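Interferon-inducible and double-stranded-dependent eIF-2kinase (PDB 4KMF) binds Z-DNA through its Zalpha domain, the part present here, and as a whole probably acts as a kinase of the translation initiation factor eIF-2alpha. Local coordinates at residues A[3-6]-A[7-11]; A[35-38]-A[39-42]; A[41-45]-A[46-50]. All blocks are in the same frame, centred on the assembly; numbering follows the deposited sequence.

Contact 1 of 3, residues A[3-6]-A[7-11]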
loop_
_atom_site.group_PDB
_atom_site.type_symbol
_atom_site.label_atom_id
_atom_site.label_comp_id
_atom_site.label_asym_id
_atom_site.label_seq_id
_atom_site.Cartn_x
_atom_site.Cartn_y
_atom_site.Cartn_z
ATOM N N GLU A 3 7.563 -4.441 -19.341
ATOM C CA GLU A 3 6.450 -3.669 -18.754
ATOM C C GLU A 3 5.485 -3.213 -19.841
ATOM O O GLU A 3 4.268 -3.335 -19.690
ATOM C CB GLU A 3 6.930 -2.447 -17.944
ATOM C CG GLU A 3 8.040 -2.713 -16.942
ATOM C CD GLU A 3 7.614 -3.469 -15.689
ATOM O OE1 GLU A 3 7.098 -2.838 -14.731
ATOM O OE2 GLU A 3 7.856 -4.697 -15.634
ATOM N N THR A 4 6.042 -2.707 -20.944
ATOM C CA THR A 4 5.248 -2.333 -22.105
ATOM C C THR A 4 4.423 -3.502 -22.618
ATOM O O THR A 4 3.240 -3.352 -22.878
ATOM C CB THR A 4 6.100 -1.712 -23.200
ATOM O OG1 THR A 4 6.832 -0.622 -22.633
ATOM C CG2 THR A 4 5.252 -1.179 -24.327
ATOM N N GLN A 5 5.042 -4.676 -22.703
ATOM C CA GLN A 5 4.367 -5.865 -23.149
ATOM C C GLN A 5 3.243 -6.297 -22.182
ATOM O O GLN A 5 2.134 -6.601 -22.611
ATOM C CB GLN A 5 5.404 -6.971 -23.382
ATOM C CG GLN A 5 4.794 -8.291 -23.730
ATOM C CD GLN A 5 4.065 -8.264 -25.036
ATOM O OE1 GLN A 5 4.285 -7.380 -25.875
ATOM N NE2 GLN A 5 3.178 -9.247 -25.232
ATOM N N MET A 6 3.500 -6.252 -20.881
ATOM C CA MET A 6 2.447 -6.452 -19.874
ATOM C C MET A 6 1.279 -5.458 -20.021
ATOM O O MET A 6 0.115 -5.846 -19.896
ATOM C CB MET A 6 3.017 -6.307 -18.473
ATOM C CG MET A 6 2.336 -7.149 -17.444
ATOM S SD MET A 6 2.972 -8.848 -17.514
ATOM C CE MET A 6 1.782 -9.580 -18.646
ATOM N N GLU A 7 1.605 -4.180 -20.241
ATOM C CA GLU A 7 0.584 -3.163 -20.453
ATOM C C GLU A 7 -0.275 -3.462 -21.675
ATOM O O GLU A 7 -1.506 -3.309 -21.626
ATOM C CB GLU A 7 1.193 -1.749 -20.411
ATOM C CG GLU A 7 1.717 -1.466 -18.980
ATOM C CD GLU A 7 2.161 -0.053 -18.654
ATOM O OE1 GLU A 7 2.133 0.834 -19.533
ATOM O OE2 GLU A 7 2.521 0.161 -17.461
ATOM N N ARG A 8 0.360 -3.943 -22.744
ATOM C CA ARG A 8 -0.343 -4.344 -23.970
ATOM C C ARG A 8 -1.335 -5.457 -23.697
ATOM O O ARG A 8 -2.480 -5.414 -24.193
ATOM C CB ARG A 8 0.666 -4.818 -25.019
ATOM C CG ARG A 8 1.307 -3.720 -25.848
ATOM C CD ARG A 8 2.437 -4.359 -26.660
ATOM N NE ARG A 8 3.272 -3.408 -27.399
ATOM C CZ ARG A 8 4.102 -3.756 -28.390
ATOM N NH1 ARG A 8 4.214 -5.030 -28.759
ATOM N NH2 ARG A 8 4.821 -2.834 -29.027
ATOM N N LYS A 9 -0.917 -6.425 -22.874
ATOM C CA LYS A 9 -1.789 -7.523 -22.484
ATOM C C LYS A 9 -3.008 -7.052 -21.690
ATOM O O LYS A 9 -4.108 -7.547 -21.899
ATOM C CB LYS A 9 -1.004 -8.569 -21.707
ATOM C CG LYS A 9 0.024 -9.275 -22.571
ATOM C CD LYS A 9 0.597 -10.511 -21.893
ATOM C CE LYS A 9 1.608 -11.153 -22.818
ATOM N NZ LYS A 9 1.710 -12.663 -22.775
ATOM N N ILE A 10 -2.812 -6.085 -20.791
ATOM C CA ILE A 10 -3.903 -5.482 -20.016
ATOM C C ILE A 10 -4.873 -4.743 -20.946
ATOM O O ILE A 10 -6.090 -4.876 -20.824
ATOM C CB ILE A 10 -3.332 -4.564 -18.893
ATOM C CG1 ILE A 10 -2.643 -5.429 -17.828
ATOM C CG2 ILE A 10 -4.411 -3.680 -18.238
ATOM C CD1 ILE A 10 -1.610 -4.691 -16.926
ATOM N N ILE A 11 -4.336 -3.959 -21.873
ATOM C CA ILE A 11 -5.185 -3.288 -22.873
ATOM C C ILE A 11 -6.001 -4.290 -23.707
ATOM O O ILE A 11 -7.206 -4.090 -23.925
ATOM C CB ILE A 11 -4.361 -2.334 -23.797
ATOM C CG1 ILE A 11 -3.715 -1.215 -22.966
ATOM C CG2 ILE A 11 -5.202 -1.760 -24.949
ATOM C CD1 ILE A 11 -4.693 -0.285 -22.252
#
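M6 and I10 meet one turn apart on helix 2-17, on the flank turned to the body of the domain. I10 N donates to M6 O over 3.1 Å, and the I10 side chain presses on the same carbonyl, its CG1 3.5 Å from M6 O. Buried I10 goes on to touch H39 and L40 of helix 33-45. E7 belongs to this packed side as well. Its N reaches E3 O at 2.8 Å, while E7 CG, anti to the carbonyl carbon (chi1 -66°), rests 3.2 Å from that same E3 O. From there the extended chain carries OE2 to H39 and N42, which both hydrogen-bond to it, and E3 OE1 forms a salt bridge with R38. E3 OE1 and E7 OE2 are 6.1 Å apart, and the cation of R38 probably offsets much of their mutual repulsion. The solvent side is looser. Q5 swings CG anti to the backbone N (chi1 175°) and then bends, bringing its amide between the chains of R8 and K9. OE1 of Q5 lies 3.6 Å from R8 CD, with the amide and guanidinium planes 71° apart, and NE2 of Q5 is 3.5 Å from K9 CE. These are van der Waals contacts between long polar chains. M6 bridges the two sides: its CE meets K9 CD at 3.6 Å, and its side chain also touches L31. One flank carries buried I10 and the acids that pair with helix 33-45, the other is polar and exposed, as in the amphipathic first helix of a winged helix-turn-helix Zalpha domain.

Contact 2 of 3, residues A[35-38]-A[39-42]. With nucleotides of chain B.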
loop_
_atom_site.group_PDB
_atom_site.type_symbol
_atom_site.label_atom_id
_atom_site.label_comp_id
_atom_site.label_asym_id
_atom_site.label_seq_id
_atom_site.Cartn_x
_atom_site.Cartn_y
_atom_site.Cartn_z
ATOM N N THR A 35 0.762 -5.312 -8.836
ATOM C CA THR A 35 1.432 -5.188 -10.124
ATOM C C THR A 35 0.476 -4.719 -11.212
ATOM O O THR A 35 0.815 -3.831 -11.993
ATOM C CB THR A 35 2.136 -6.531 -10.515
ATOM O OG1 THR A 35 3.193 -6.775 -9.571
ATOM C CG2 THR A 35 2.762 -6.453 -11.919
ATOM N N VAL A 36 -0.703 -5.332 -11.273
ATOM C CA VAL A 36 -1.750 -4.879 -12.186
ATOM C C VAL A 36 -2.086 -3.421 -11.939
ATOM O O VAL A 36 -2.184 -2.650 -12.895
ATOM C CB VAL A 36 -2.967 -5.764 -12.113
ATOM C CG1 VAL A 36 -4.073 -5.237 -13.031
ATOM C CG2 VAL A 36 -2.513 -7.157 -12.571
ATOM N N ASN A 37 -2.227 -3.028 -10.668
ATOM C CA ASN A 37 -2.547 -1.635 -10.373
ATOM C C ASN A 37 -1.431 -0.687 -10.775
ATOM O O ASN A 37 -1.692 0.384 -11.297
ATOM C CB ASN A 37 -2.957 -1.468 -8.905
ATOM C CG ASN A 37 -4.428 -1.656 -8.704
ATOM O OD1 ASN A 37 -5.215 -1.482 -9.631
ATOM N ND2 ASN A 37 -4.821 -1.981 -7.474
ATOM N N ARG A 38 -0.179 -1.087 -10.570
ATOM C CA ARG A 38 0.952 -0.291 -11.063
ATOM C C ARG A 38 0.759 0.007 -12.568
ATOM O O ARG A 38 0.820 1.153 -13.007
ATOM C CB ARG A 38 2.266 -1.029 -10.816
ATOM C CG ARG A 38 3.454 -0.261 -11.379
ATOM C CD ARG A 38 4.764 -0.913 -10.965
ATOM N NE ARG A 38 5.256 -1.845 -11.964
ATOM C CZ ARG A 38 5.421 -3.160 -11.777
ATOM N NH1 ARG A 38 5.142 -3.723 -10.594
ATOM N NH2 ARG A 38 5.883 -3.919 -12.784
ATOM N N HIS A 39 0.484 -1.034 -13.337
ATOM C CA HIS A 39 0.260 -0.876 -14.764
ATOM C C HIS A 39 -0.976 -0.073 -15.112
ATOM O O HIS A 39 -0.926 0.752 -16.028
ATOM C CB HIS A 39 0.260 -2.230 -15.465
ATOM C CG HIS A 39 1.579 -2.929 -15.400
ATOM N ND1 HIS A 39 2.763 -2.330 -15.787
ATOM C CD2 HIS A 39 1.909 -4.166 -14.965
ATOM C CE1 HIS A 39 3.761 -3.177 -15.610
ATOM N NE2 HIS A 39 3.271 -4.300 -15.112
ATOM N N LEU A 40 -2.090 -0.305 -14.413
ATOM C CA LEU A 40 -3.328 0.446 -14.706
ATOM C C LEU A 40 -3.121 1.960 -14.489
ATOM O O LEU A 40 -3.560 2.770 -15.303
ATOM C CB LEU A 40 -4.486 -0.044 -13.829
ATOM C CG LEU A 40 -5.051 -1.394 -14.307
ATOM C CD1 LEU A 40 -6.034 -1.985 -13.290
ATOM C CD2 LEU A 40 -5.653 -1.274 -15.706
ATOM N N TYR A 41 -2.456 2.336 -13.391
ATOM C CA TYR A 41 -2.231 3.758 -13.131
ATOM C C TYR A 41 -1.214 4.372 -14.096
ATOM O O TYR A 41 -1.393 5.531 -14.481
ATOM C CB TYR A 41 -1.896 4.032 -11.650
ATOM C CG TYR A 41 -3.131 3.964 -10.760
ATOM C CD1 TYR A 41 -3.523 2.745 -10.163
ATOM C CD2 TYR A 41 -3.917 5.095 -10.530
ATOM C CE1 TYR A 41 -4.666 2.656 -9.363
ATOM C CE2 TYR A 41 -5.077 5.015 -9.728
ATOM C CZ TYR A 41 -5.449 3.782 -9.160
ATOM O OH TYR A 41 -6.596 3.725 -8.380
ATOM N N ASN A 42 -0.195 3.606 -14.535
ATOM C CA ASN A 42 0.694 4.094 -15.627
ATOM C C ASN A 42 -0.110 4.288 -16.905
ATOM O O ASN A 42 0.032 5.311 -17.579
ATOM C CB ASN A 42 1.793 3.073 -15.974
ATOM C CG ASN A 42 2.839 2.916 -14.901
ATOM O OD1 ASN A 42 3.047 3.794 -14.082
ATOM N ND2 ASN A 42 3.559 1.802 -14.957
ATOM P P DG B 5 -2.150 -1.844 -4.812
ATOM O OP1 DG B 5 -3.288 -2.636 -5.288
ATOM O OP2 DG B 5 -1.018 -2.481 -4.072
ATOM O "O5'" DG B 5 -1.523 -1.013 -6.025
ATOM C "C5'" DG B 5 -0.364 -0.203 -5.812
ATOM C "C4'" DG B 5 -0.160 0.589 -7.083
ATOM O "O4'" DG B 5 -1.281 1.456 -7.361
ATOM C "C3'" DG B 5 1.066 1.469 -6.996
ATOM O "O3'" DG B 5 2.051 0.758 -7.729
ATOM C "C2'" DG B 5 0.688 2.742 -7.735
ATOM C "C1'" DG B 5 -0.819 2.722 -7.826
ATOM N N9 DG B 5 -1.475 3.694 -6.942
ATOM C C8 DG B 5 -2.413 4.636 -7.317
ATOM N N7 DG B 5 -2.857 5.349 -6.324
ATOM C C5 DG B 5 -2.157 4.869 -5.208
ATOM C C6 DG B 5 -2.258 5.263 -3.845
ATOM O O6 DG B 5 -2.999 6.160 -3.402
ATOM N N1 DG B 5 -1.401 4.542 -2.995
ATOM C C2 DG B 5 -0.555 3.538 -3.442
ATOM N N2 DG B 5 0.188 2.929 -2.504
ATOM N N3 DG B 5 -0.497 3.115 -4.741
ATOM C C4 DG B 5 -1.291 3.855 -5.573
ATOM P P DC B 4 -7.043 1.172 -5.885
ATOM O OP1 DC B 4 -6.900 1.253 -7.358
ATOM O OP2 DC B 4 -7.254 -0.155 -5.319
ATOM O "O5'" DC B 4 -5.801 1.836 -5.154
ATOM C "C5'" DC B 4 -4.479 1.844 -5.754
ATOM C "C4'" DC B 4 -3.474 1.393 -4.688
ATOM O "O4'" DC B 4 -3.427 2.365 -3.611
ATOM C "C3'" DC B 4 -3.797 0.068 -3.999
ATOM O "O3'" DC B 4 -2.601 -0.696 -3.784
ATOM C "C2'" DC B 4 -4.387 0.475 -2.661
ATOM C "C1'" DC B 4 -3.502 1.665 -2.375
ATOM N N1 DC B 4 -4.059 2.541 -1.334
ATOM C C2 DC B 4 -3.784 2.269 0.011
ATOM O O2 DC B 4 -3.080 1.305 0.301
ATOM N N3 DC B 4 -4.297 3.095 0.966
ATOM C C4 DC B 4 -5.082 4.127 0.611
ATOM N N4 DC B 4 -5.536 4.930 1.560
ATOM C C5 DC B 4 -5.369 4.430 -0.764
ATOM C C6 DC B 4 -4.856 3.613 -1.695
ATOM P P DC B 6 3.617 0.869 -7.439
ATOM O OP1 DC B 6 4.246 1.081 -8.759
ATOM O OP2 DC B 6 3.943 -0.355 -6.688
ATOM O "O5'" DC B 6 3.871 2.156 -6.578
ATOM C "C5'" DC B 6 5.239 2.481 -6.469
ATOM C "C4'" DC B 6 5.497 2.979 -5.068
ATOM O "O4'" DC B 6 4.835 4.252 -4.902
ATOM C "C3'" DC B 6 5.034 2.108 -3.917
ATOM O "O3'" DC B 6 6.042 2.200 -2.920
ATOM C "C2'" DC B 6 3.760 2.794 -3.431
ATOM C "C1'" DC B 6 4.080 4.250 -3.700
ATOM N N1 DC B 6 2.897 5.145 -3.904
ATOM C C2 DC B 6 2.343 5.776 -2.784
ATOM O O2 DC B 6 2.827 5.553 -1.670
ATOM N N3 DC B 6 1.301 6.611 -2.951
ATOM C C4 DC B 6 0.814 6.802 -4.191
ATOM N N4 DC B 6 -0.231 7.627 -4.333
ATOM C C5 DC B 6 1.373 6.176 -5.361
ATOM C C6 DC B 6 2.404 5.345 -5.163
#
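The recognition helix of the winged helix-turn-helix, 33-45, presents N37 and Y41 from successive turns to the Z-DNA strand. Y41 N bonds N37 O at 3.0 Å, and that carbonyl oxygen also lies in the plane of the Y41 ring, at its CD1 edge. Over one ring face stands the syn guanine of DG5 of chain B, with C8 3.3 Å above the plane and centred on it, a CH-pi contact of the kind by which Zalpha domains recognise the Z form. The hydroxyl at the far end, Y41 OH, donates to OP1 of DC4 of chain B at 2.7 Å, and W59 meets the ring edge-to-face. A leucine in place of Y41 would probably leave that phosphate oxygen without its donor and the guanine without the flat face beneath C8. N37 grips the next phosphate: ND2 donates to OP1 of DG5 of chain B over 2.7 Å, nearly straight at 164°, while N37 CB packs 3.2 Å from O5' of the same nucleotide. R38 starts with CG anti to the backbone N (chi1 177°), which lays its methylenes along the phosphate of DC6 of chain B, CD 3.0 Å from OP1. A bend at chi3 then turns the guanidinium back beside H39, the two planes 63° apart. R38 NH2 is paired with E3 and H39 ND1 with E7, so both groups are fixed from helix 2-17. On the buried flank V36 and L40 run side by side, pointing the same way, and V36 CG1 touches L40 CD1 at 3.8 Å.

Contact 3 of 3, residues A[41-45]-A[46-50]. With nucleotides of chain B.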
loop_
_atom_site.group_PDB
_atom_site.type_symbol
_atom_site.label_atom_id
_atom_site.label_comp_id
_atom_site.label_asym_id
_atom_site.label_seq_id
_atom_site.Cartn_x
_atom_site.Cartn_y
_atom_site.Cartn_z
ATOM N N TYR A 41 -2.456 2.336 -13.391
ATOM C CA TYR A 41 -2.231 3.758 -13.131
ATOM C C TYR A 41 -1.214 4.372 -14.096
ATOM O O TYR A 41 -1.393 5.531 -14.481
ATOM C CB TYR A 41 -1.896 4.032 -11.650
ATOM C CG TYR A 41 -3.131 3.964 -10.760
ATOM C CD1 TYR A 41 -3.523 2.745 -10.163
ATOM C CD2 TYR A 41 -3.917 5.095 -10.530
ATOM C CE1 TYR A 41 -4.666 2.656 -9.363
ATOM C CE2 TYR A 41 -5.077 5.015 -9.728
ATOM C CZ TYR A 41 -5.449 3.782 -9.160
ATOM O OH TYR A 41 -6.596 3.725 -8.380
ATOM N N ASN A 42 -0.195 3.606 -14.535
ATOM C CA ASN A 42 0.694 4.094 -15.627
ATOM C C ASN A 42 -0.110 4.288 -16.905
ATOM O O ASN A 42 0.032 5.311 -17.579
ATOM C CB ASN A 42 1.793 3.073 -15.974
ATOM C CG ASN A 42 2.839 2.916 -14.901
ATOM O OD1 ASN A 42 3.047 3.794 -14.082
ATOM N ND2 ASN A 42 3.559 1.802 -14.957
ATOM N N LEU A 43 -0.972 3.314 -17.224
ATOM C CA LEU A 43 -1.846 3.398 -18.404
ATOM C C LEU A 43 -2.800 4.583 -18.303
ATOM O O LEU A 43 -3.199 5.145 -19.304
ATOM C CB LEU A 43 -2.607 2.085 -18.622
ATOM C CG LEU A 43 -1.807 0.922 -19.191
ATOM C CD1 LEU A 43 -2.611 -0.347 -19.107
ATOM C CD2 LEU A 43 -1.421 1.236 -20.655
ATOM N N GLN A 44 -3.178 4.978 -17.101
ATOM C CA GLN A 44 -3.965 6.173 -16.936
ATOM C C GLN A 44 -3.155 7.453 -17.172
ATOM O O GLN A 44 -3.625 8.388 -17.837
ATOM C CB GLN A 44 -4.577 6.170 -15.547
ATOM C CG GLN A 44 -5.541 7.332 -15.369
ATOM C CD GLN A 44 -6.271 7.247 -14.091
ATOM O OE1 GLN A 44 -7.494 7.115 -14.086
ATOM N NE2 GLN A 44 -5.549 7.351 -12.986
ATOM N N ARG A 45 -1.924 7.488 -16.666
ATOM C CA ARG A 45 -1.011 8.587 -16.952
ATOM C C ARG A 45 -0.762 8.742 -18.447
ATOM O O ARG A 45 -0.611 9.848 -18.928
ATOM C CB ARG A 45 0.326 8.386 -16.250
ATOM C CG ARG A 45 0.293 8.612 -14.780
ATOM C CD ARG A 45 1.716 8.607 -14.199
ATOM N NE ARG A 45 2.233 9.978 -14.102
ATOM C CZ ARG A 45 3.487 10.313 -13.764
ATOM N NH1 ARG A 45 4.397 9.390 -13.465
ATOM N NH2 ARG A 45 3.827 11.590 -13.693
ATOM N N SER A 46 -0.794 7.639 -19.183
ATOM C CA SER A 46 -0.470 7.659 -20.595
ATOM C C SER A 46 -1.717 7.737 -21.456
ATOM O O SER A 46 -1.646 7.571 -22.675
ATOM C CB SER A 46 0.434 6.486 -20.985
ATOM O OG SER A 46 -0.190 5.231 -20.787
ATOM N N ASN A 47 -2.851 7.996 -20.806
ATOM C CA ASN A 47 -4.138 8.289 -21.464
ATOM C C ASN A 47 -4.672 7.094 -22.253
ATOM O O ASN A 47 -5.353 7.244 -23.274
ATOM C CB ASN A 47 -4.048 9.576 -22.309
ATOM C CG ASN A 47 -5.406 10.047 -22.812
ATOM O OD1 ASN A 47 -6.380 10.117 -22.055
ATOM N ND2 ASN A 47 -5.477 10.374 -24.109
ATOM N N GLN A 48 -4.403 5.889 -21.761
ATOM C CA GLN A 48 -4.891 4.696 -22.461
ATOM C C GLN A 48 -6.116 4.088 -21.765
ATOM O O GLN A 48 -6.914 3.384 -22.388
ATOM C CB GLN A 48 -3.779 3.660 -22.574
ATOM C CG GLN A 48 -2.581 4.174 -23.392
ATOM C CD GLN A 48 -1.471 3.157 -23.518
ATOM O OE1 GLN A 48 -0.397 3.268 -22.881
ATOM N NE2 GLN A 48 -1.720 2.144 -24.318
ATOM N N VAL A 49 -6.235 4.325 -20.465
ATOM C CA VAL A 49 -7.353 3.829 -19.673
ATOM C C VAL A 49 -7.825 4.922 -18.728
ATOM O O VAL A 49 -7.112 5.902 -18.519
ATOM C CB VAL A 49 -7.014 2.520 -18.822
ATOM C CG1 VAL A 49 -6.522 1.370 -19.697
ATOM C CG2 VAL A 49 -6.014 2.807 -17.728
ATOM N N PHE A 50 -9.026 4.757 -18.180
ATOM C CA PHE A 50 -9.535 5.623 -17.101
ATOM C C PHE A 50 -10.223 4.756 -16.044
ATOM O O PHE A 50 -10.668 3.637 -16.318
ATOM C CB PHE A 50 -10.492 6.695 -17.657
ATOM C CG PHE A 50 -11.775 6.130 -18.159
ATOM C CD1 PHE A 50 -12.903 6.111 -17.337
ATOM C CD2 PHE A 50 -11.851 5.578 -19.432
ATOM C CE1 PHE A 50 -14.106 5.559 -17.817
ATOM C CE2 PHE A 50 -13.032 5.027 -19.906
ATOM C CZ PHE A 50 -14.157 5.013 -19.097
ATOM P P DG B 5 -2.150 -1.844 -4.812
ATOM O OP1 DG B 5 -3.288 -2.636 -5.288
ATOM O OP2 DG B 5 -1.018 -2.481 -4.072
ATOM O "O5'" DG B 5 -1.523 -1.013 -6.025
ATOM C "C5'" DG B 5 -0.364 -0.203 -5.812
ATOM C "C4'" DG B 5 -0.160 0.589 -7.083
ATOM O "O4'" DG B 5 -1.281 1.456 -7.361
ATOM C "C3'" DG B 5 1.066 1.469 -6.996
ATOM O "O3'" DG B 5 2.051 0.758 -7.729
ATOM C "C2'" DG B 5 0.688 2.742 -7.735
ATOM C "C1'" DG B 5 -0.819 2.722 -7.826
ATOM N N9 DG B 5 -1.475 3.694 -6.942
ATOM C C8 DG B 5 -2.413 4.636 -7.317
ATOM N N7 DG B 5 -2.857 5.349 -6.324
ATOM C C5 DG B 5 -2.157 4.869 -5.208
ATOM C C6 DG B 5 -2.258 5.263 -3.845
ATOM O O6 DG B 5 -2.999 6.160 -3.402
ATOM N N1 DG B 5 -1.401 4.542 -2.995
ATOM C C2 DG B 5 -0.555 3.538 -3.442
ATOM N N2 DG B 5 0.188 2.929 -2.504
ATOM N N3 DG B 5 -0.497 3.115 -4.741
ATOM C C4 DG B 5 -1.291 3.855 -5.573
ATOM P P DC B 4 -7.043 1.172 -5.885
ATOM O OP1 DC B 4 -6.900 1.253 -7.358
ATOM O OP2 DC B 4 -7.254 -0.155 -5.319
ATOM O "O5'" DC B 4 -5.801 1.836 -5.154
ATOM C "C5'" DC B 4 -4.479 1.844 -5.754
ATOM C "C4'" DC B 4 -3.474 1.393 -4.688
ATOM O "O4'" DC B 4 -3.427 2.365 -3.611
ATOM C "C3'" DC B 4 -3.797 0.068 -3.999
ATOM O "O3'" DC B 4 -2.601 -0.696 -3.784
ATOM C "C2'" DC B 4 -4.387 0.475 -2.661
ATOM C "C1'" DC B 4 -3.502 1.665 -2.375
ATOM N N1 DC B 4 -4.059 2.541 -1.334
ATOM C C2 DC B 4 -3.784 2.269 0.011
ATOM O O2 DC B 4 -3.080 1.305 0.301
ATOM N N3 DC B 4 -4.297 3.095 0.966
ATOM C C4 DC B 4 -5.082 4.127 0.611
ATOM N N4 DC B 4 -5.536 4.930 1.560
ATOM C C5 DC B 4 -5.369 4.430 -0.764
ATOM C C6 DC B 4 -4.856 3.613 -1.695
#
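L43 lays its CD2 methyl across the amide end of Q48, 3.2 Å from OE1, the two side chains crossing at a slant. Its other end meets the strand: L43 CB packs 3.6 Å from CG2 of V49, and I11 of helix 2-17 touches both residues. Between them the backbone turns in a Schellman motif. Q48 N donates to L43 O at 2.8 Å, close to the C=O axis, and N47 N reaches Q44 O at 3.1 Å from well above the carbonyl plane. N47, with its positive phi of 65°, makes this reversal possible. One residue earlier, S46 N still closes the last helical bond, to N42 O at 2.9 Å. V49 N adds a weak second bond to L43 O at 3.4 Å, so this one oxygen receives two amides as the chain enters strand 49-51. Across the turn Q44 CA-H points at V49 O, with CA and O 3.5 Å apart, and the Q44 side chain touches W59. The carbonyls of N42, L43 and Q44 are met by N-H groups of the chain that follows, so these bonds probably do most to hold the turn, and V49 O, buried with only a CH...O contact, adds little.

Overall arrangement
Contacts 2 and 3 follow one another on helix 33-45 and share Y41 and N42, their centres 9 Å apart; contact 1 lies on helix 2-17, its centre 10 Å from that of contact 2 and 12 Å from that of contact 3. The helices are joined by a salt bridge, E3 OE1 to R38 NH2 at 2.5 Å, and a probable hydrogen bond, E7 OE2 to H39 ND1 at 3.0 Å, while I11 CD1 packs on V49 CG1 of strand 49-51 at 3.6 Å. Contact 2 touches the DNA directly, and contact 3 does so through the shared Y41 before leading into the wing sheet. The nearest atom of contact 1 is about 8 Å from the bound nucleic acid, a second shell holding R38.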